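Local coordinates for protein ATP-dependent DNA ligase (Mycobacterium tuberculosis, PDB 6NHX) that seals breaks in double-stranded DNA at the expense of ATP, working with Ku in non-homologous end joining, at residues S210-I215 with L221-R226; N190-V195 with S279-E284. The protein carries 1 engineered substitution. All coordinates share one frame; numbering follows the deposited sequence.

Interaction 1. Residues S210-I215 with L221-R226; sequences SLLMGI and LQFAGR
The guanidinium of R226 carries L212 CD1 over one face, 3.9 Å above the plane and off-centre, nearer the outer atoms of the group, and has S210 OG at its edge. R226 NH1 hydrogen-bonds to S210 OG at 3.0 Å, with the oxygen close to the guanidinium plane. CG of R226 stands anti to the backbone N (chi1 173°) and the chain bends at chi3, which carries the arginine along L212 and back to the serine. The F223 ring has G225 N over one face; L212 CD1 approaches F223 CE2 obliquely at 3.8 Å, and M213 O comes in obliquely too, 3.3 Å from F223 CD2.

L212, F223 and R226 stand on one face of the antiparallel hairpin formed by strands 208-217 and 220-228, in the OB-type C-terminal region. I215 and Q222 exchange two backbone bonds, Q222 N reaching I215 O at 2.7 Å. Farther along, A224 and G225 both stand opposite M213, a beta bulge: A224 N donates to M213 O (2.8 Å), while M213 N donates to G225 O (3.0 Å). M213 bends at chi3, its CE 3.2 Å from G225 O.

Because the bulge adds one residue, F223 and R226, three positions apart, share a face, with L212 touching both. R226 NH2 lies near R200 NH1, a like charge, but R226 also touches D261, whose carboxylate probably offsets some repulsion.

Interaction 2. Residues N190-V195 with S279-E284; sequences NTQEVV and SEWTPE
Strand 190-195 and the irregular segment 279-284 lie closest at N190 and S279, CA to CA 6.4 Å, and then diverge until the CA atoms of Q192 and W281 are 10.2 Å apart; no backbone-to-backbone bond joins the two segments, and every contact uses at least one side chain. This surface contact joins the start of strand 190-201, on the ligase's C-terminal OB-type side, to the loop between strands 273-278 and 291-295.

At the near end the carboxamide of N190 reaches straight across. Its ND2 donates to the backbone carbonyl S279 O at 3.0 Å; the oxygen lies in the amide plane, but the donor is tilted 27° from the carbonyl plane and the bond is somewhat bent, 142° at the hydrogen. E280 curls its carboxylate back toward the same amide, OE2 ending 4.3 Å from N190 ND2.

Two residues on, Q192 meets the rim of the W281 indole. The turn at chi2 (63°) folds its amide back alongside the strand, the two side chains nearly perpendicular. W281 CZ2 does all the touching: it lies 3.7 Å from Q192 CG and 3.6 Å from Q192 OE1, the oxygen near the ring plane.

The fold in Q192 also sends NE2 onto E193 O at 2.8 Å, on a lone pair in the carbonyl plane. V305 O takes a second bond from NE2, and E307 N donates to OE1, while R306 makes a cation-pi contact with W281. The amide's rotation is therefore fixed by E193 O of its own strand together with V305 and E307 of the C-terminal tail, and a partly negative OE1 beside the weakly positive C-H edge of the indole is probably mildly favourable.

Strand 190-201 comes first, and its start at 190-195 meets the loop at 279-284, so interaction 2 closes a long loop with 83 residues between its segments. Nested inside it, interaction 1 closes a short hairpin with five residues between its segments, three of them still strand. Strand 208-217 lies next to strand 190-201 in the antiparallel sheet of the OB-type C-terminal region, so the two contacts, with centres 10 Å apart, also touch directly: V195 O probably receives a bond from G214 N at 2.8 Å, and I215 CD1 packs on Q192. These contacts join the hairpin to strand 190-201, while interaction 2 fastens the loop after strand 273-278 to it.

Interaction 1. Residues S210-I215 with L221-R226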
loop_
_atom_site.group_PDB
_atom_site.type_symbol
_atom_site.label_atom_id
_atom_site.label_comp_id
_atom_site.label_asym_id
_atom_site.label_seq_id
_atom_site.Cartn_x
_atom_site.Cartn_y
_atom_site.Cartn_z
ATOM N N SER A 210 3.644 16.605 -12.703
ATOM C CA SER A 210 2.374 16.704 -12.011
ATOM C C SER A 210 1.280 16.127 -12.894
ATOM O O SER A 210 1.446 15.966 -14.107
ATOM C CB SER A 210 2.057 18.160 -11.671
ATOM O OG SER A 210 2.059 18.954 -12.847
ATOM N N LEU A 211 0.160 15.830 -12.257
ATOM C CA LEU A 211 -0.976 15.209 -12.911
ATOM C C LEU A 211 -2.196 16.068 -12.648
ATOM O O LEU A 211 -2.372 16.601 -11.547
ATOM C CB LEU A 211 -1.218 13.803 -12.373
ATOM C CG LEU A 211 -0.063 12.838 -12.636
ATOM C CD1 LEU A 211 -0.278 11.588 -11.854
ATOM C CD2 LEU A 211 0.023 12.511 -14.097
ATOM N N LEU A 212 -3.032 16.189 -13.666
ATOM C CA LEU A 212 -4.275 16.934 -13.577
ATOM C C LEU A 212 -5.378 15.909 -13.331
ATOM O O LEU A 212 -5.610 15.035 -14.173
ATOM C CB LEU A 212 -4.501 17.722 -14.867
ATOM C CG LEU A 212 -3.555 18.918 -15.110
ATOM C CD1 LEU A 212 -3.452 19.827 -13.891
ATOM C CD2 LEU A 212 -2.153 18.505 -15.583
ATOM N N MET A 213 -6.023 16.006 -12.168
ATOM C CA MET A 213 -6.941 15.013 -11.630
ATOM C C MET A 213 -8.382 15.404 -11.893
ATOM O O MET A 213 -8.718 16.591 -11.928
ATOM C CB MET A 213 -6.794 14.951 -10.106
ATOM C CG MET A 213 -5.402 14.663 -9.575
ATOM S SD MET A 213 -5.419 14.834 -7.772
ATOM C CE MET A 213 -5.787 16.572 -7.587
ATOM N N GLY A 214 -9.248 14.397 -12.002
ATOM C CA GLY A 214 -10.670 14.669 -12.094
ATOM C C GLY A 214 -11.539 13.582 -11.484
ATOM O O GLY A 214 -11.097 12.436 -11.296
ATOM N N ILE A 215 -12.771 13.958 -11.192
ATOM C CA ILE A 215 -13.807 13.021 -10.752
ATOM C C ILE A 215 -14.794 12.870 -11.907
ATOM O O ILE A 215 -15.310 13.879 -12.394
ATOM C CB ILE A 215 -14.540 13.539 -9.499
ATOM C CG1 ILE A 215 -13.563 13.793 -8.350
ATOM C CG2 ILE A 215 -15.642 12.572 -9.077
ATOM C CD1 ILE A 215 -12.861 12.556 -7.823
ATOM N N LEU A 221 -14.724 14.658 -16.867
ATOM C CA LEU A 221 -14.049 14.758 -15.581
ATOM C C LEU A 221 -14.244 16.141 -14.979
ATOM O O LEU A 221 -14.084 17.160 -15.663
ATOM C CB LEU A 221 -12.546 14.498 -15.736
ATOM C CG LEU A 221 -12.073 13.093 -16.100
ATOM C CD1 LEU A 221 -10.545 13.068 -16.129
ATOM C CD2 LEU A 221 -12.612 12.072 -15.122
ATOM N N GLN A 222 -14.599 16.175 -13.699
ATOM C CA GLN A 222 -14.684 17.424 -12.951
ATOM C C GLN A 222 -13.307 17.665 -12.347
ATOM O O GLN A 222 -12.859 16.908 -11.481
ATOM C CB GLN A 222 -15.772 17.312 -11.890
ATOM C CG GLN A 222 -17.111 16.898 -12.489
ATOM C CD GLN A 222 -18.144 16.543 -11.444
ATOM O OE1 GLN A 222 -18.854 17.412 -10.941
ATOM N NE2 GLN A 222 -18.243 15.259 -11.118
ATOM N N PHE A 223 -12.624 18.697 -12.833
ATOM C CA PHE A 223 -11.243 18.959 -12.448
ATOM C C PHE A 223 -11.129 19.115 -10.933
ATOM O O PHE A 223 -11.878 19.877 -10.307
ATOM C CB PHE A 223 -10.787 20.228 -13.171
ATOM C CG PHE A 223 -9.371 20.631 -12.897
ATOM C CD1 PHE A 223 -9.068 21.955 -12.608
ATOM C CD2 PHE A 223 -8.342 19.714 -12.969
ATOM C CE1 PHE A 223 -7.765 22.349 -12.376
ATOM C CE2 PHE A 223 -7.037 20.101 -12.738
ATOM C CZ PHE A 223 -6.749 21.425 -12.432
ATOM N N ALA A 224 -10.205 18.365 -10.342
ATOM C CA ALA A 224 -10.012 18.348 -8.902
ATOM C C ALA A 224 -8.671 18.931 -8.477
ATOM O O ALA A 224 -8.370 18.961 -7.275
ATOM C CB ALA A 224 -10.130 16.909 -8.385
ATOM N N GLY A 225 -7.862 19.385 -9.417
ATOM C CA GLY A 225 -6.614 20.049 -9.105
ATOM C C GLY A 225 -5.416 19.338 -9.702
ATOM O O GLY A 225 -5.500 18.244 -10.259
ATOM N N ARG A 226 -4.287 20.016 -9.588
ATOM C CA ARG A 226 -3.010 19.443 -9.956
ATOM C C ARG A 226 -2.407 18.772 -8.735
ATOM O O ARG A 226 -2.430 19.328 -7.632
ATOM C CB ARG A 226 -2.077 20.552 -10.436
ATOM C CG ARG A 226 -0.670 20.078 -10.688
ATOM C CD ARG A 226 0.303 21.236 -10.829
ATOM N NE ARG A 226 -0.240 22.273 -11.695
ATOM C CZ ARG A 226 -0.268 22.198 -13.020
ATOM N NH1 ARG A 226 0.228 21.138 -13.643
ATOM N NH2 ARG A 226 -0.792 23.191 -13.724
#

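Interaction 2. Residues N190-V195 with S279-E284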
loop_
_atom_site.group_PDB
_atom_site.type_symbol
_atom_site.label_atom_id
_atom_site.label_comp_id
_atom_site.label_asym_id
_atom_site.label_seq_id
_atom_site.Cartn_x
_atom_site.Cartn_y
_atom_site.Cartn_z
ATOM N N ASN A 190 -7.171 11.744 4.904
ATOM C CA ASN A 190 -8.239 11.476 3.955
ATOM C C ASN A 190 -7.617 11.125 2.611
ATOM O O ASN A 190 -6.634 11.742 2.190
ATOM C CB ASN A 190 -9.079 12.735 3.753
ATOM C CG ASN A 190 -9.887 13.099 4.964
ATOM O OD1 ASN A 190 -10.325 12.232 5.719
ATOM N ND2 ASN A 190 -10.095 14.397 5.159
ATOM N N THR A 191 -8.190 10.130 1.939
ATOM C CA THR A 191 -7.741 9.707 0.618
ATOM C C THR A 191 -8.915 9.737 -0.352
ATOM O O THR A 191 -10.071 9.537 0.034
ATOM C CB THR A 191 -7.080 8.321 0.692
ATOM O OG1 THR A 191 -5.932 8.403 1.551
ATOM C CG2 THR A 191 -6.630 7.838 -0.674
ATOM N N GLN A 192 -8.620 10.057 -1.611
ATOM C CA GLN A 192 -9.643 10.149 -2.644
ATOM C C GLN A 192 -9.103 9.498 -3.907
ATOM O O GLN A 192 -7.971 9.779 -4.311
ATOM C CB GLN A 192 -9.984 11.620 -2.918
ATOM C CG GLN A 192 -10.969 11.860 -4.064
ATOM C CD GLN A 192 -12.328 11.251 -3.804
ATOM O OE1 GLN A 192 -12.948 11.512 -2.763
ATOM N NE2 GLN A 192 -12.809 10.433 -4.747
ATOM N N GLU A 193 -9.901 8.617 -4.510
ATOM C CA GLU A 193 -9.615 8.118 -5.841
ATOM C C GLU A 193 -9.945 9.191 -6.868
ATOM O O GLU A 193 -10.975 9.884 -6.780
ATOM C CB GLU A 193 -10.437 6.863 -6.125
ATOM C CG GLU A 193 -10.077 5.708 -5.205
ATOM C CD GLU A 193 -11.123 4.620 -5.202
ATOM O OE1 GLU A 193 -12.055 4.671 -6.031
ATOM O OE2 GLU A 193 -11.009 3.707 -4.359
ATOM N N VAL A 194 -9.065 9.322 -7.858
ATOM C CA VAL A 194 -9.237 10.296 -8.930
ATOM C C VAL A 194 -8.874 9.633 -10.248
ATOM O O VAL A 194 -8.197 8.606 -10.283
ATOM C CB VAL A 194 -8.387 11.571 -8.725
ATOM C CG1 VAL A 194 -8.806 12.324 -7.463
ATOM C CG2 VAL A 194 -6.911 11.214 -8.682
ATOM N N VAL A 195 -9.349 10.212 -11.345
ATOM C CA VAL A 195 -8.964 9.786 -12.688
ATOM C C VAL A 195 -7.998 10.812 -13.266
ATOM O O VAL A 195 -8.205 12.026 -13.124
ATOM C CB VAL A 195 -10.202 9.596 -13.584
ATOM C CG1 VAL A 195 -9.807 9.273 -15.031
ATOM C CG2 VAL A 195 -11.095 8.513 -13.007
ATOM N N SER A 279 -6.418 17.265 2.452
ATOM C CA SER A 279 -6.956 17.734 3.722
ATOM C C SER A 279 -8.466 17.879 3.631
ATOM O O SER A 279 -9.215 17.185 4.327
ATOM C CB SER A 279 -6.301 19.058 4.123
ATOM O OG SER A 279 -6.430 20.015 3.089
ATOM N N GLU A 280 -8.933 18.763 2.755
ATOM C CA GLU A 280 -10.357 19.008 2.583
ATOM C C GLU A 280 -10.606 19.391 1.133
ATOM O O GLU A 280 -9.690 19.784 0.409
ATOM C CB GLU A 280 -10.868 20.149 3.484
ATOM C CG GLU A 280 -10.622 19.974 4.979
ATOM C CD GLU A 280 -11.407 18.817 5.581
ATOM O OE1 GLU A 280 -12.419 18.399 4.977
ATOM O OE2 GLU A 280 -11.006 18.322 6.658
ATOM N N TRP A 281 -11.862 19.278 0.716
ATOM C CA TRP A 281 -12.274 19.815 -0.572
ATOM C C TRP A 281 -12.508 21.313 -0.432
ATOM O O TRP A 281 -12.992 21.784 0.601
ATOM C CB TRP A 281 -13.585 19.167 -1.020
ATOM C CG TRP A 281 -13.483 17.723 -1.412
ATOM C CD1 TRP A 281 -13.648 16.645 -0.596
ATOM C CD2 TRP A 281 -13.233 17.199 -2.724
ATOM N NE1 TRP A 281 -13.503 15.481 -1.314
ATOM C CE2 TRP A 281 -13.248 15.793 -2.622
ATOM C CE3 TRP A 281 -12.989 17.782 -3.971
ATOM C CZ2 TRP A 281 -13.029 14.962 -3.721
ATOM C CZ3 TRP A 281 -12.778 16.955 -5.064
ATOM C CH2 TRP A 281 -12.797 15.561 -4.930
ATOM N N THR A 282 -12.138 22.065 -1.460
ATOM C CA THR A 282 -12.587 23.445 -1.522
ATOM C C THR A 282 -14.028 23.480 -2.014
ATOM O O THR A 282 -14.505 22.527 -2.634
ATOM C CB THR A 282 -11.730 24.244 -2.495
ATOM O OG1 THR A 282 -12.078 23.876 -3.834
ATOM C CG2 THR A 282 -10.249 24.011 -2.261
ATOM N N PRO A 283 -14.750 24.572 -1.756
ATOM C CA PRO A 283 -16.121 24.671 -2.279
ATOM C C PRO A 283 -16.210 24.599 -3.800
ATOM O O PRO A 283 -17.263 24.219 -4.323
ATOM C CB PRO A 283 -16.617 26.017 -1.732
ATOM C CG PRO A 283 -15.374 26.777 -1.388
ATOM C CD PRO A 283 -14.389 25.744 -0.939
ATOM N N GLU A 284 -15.137 24.922 -4.523
ATOM C CA GLU A 284 -15.105 24.812 -5.979
ATOM C C GLU A 284 -14.807 23.401 -6.477
ATOM O O GLU A 284 -14.784 23.184 -7.692
ATOM C CB GLU A 284 -14.074 25.783 -6.556
ATOM C CG GLU A 284 -14.378 27.250 -6.282
ATOM C CD GLU A 284 -13.986 27.687 -4.878
ATOM O OE1 GLU A 284 -14.582 28.662 -4.371
ATOM O OE2 GLU A 284 -13.088 27.054 -4.277
#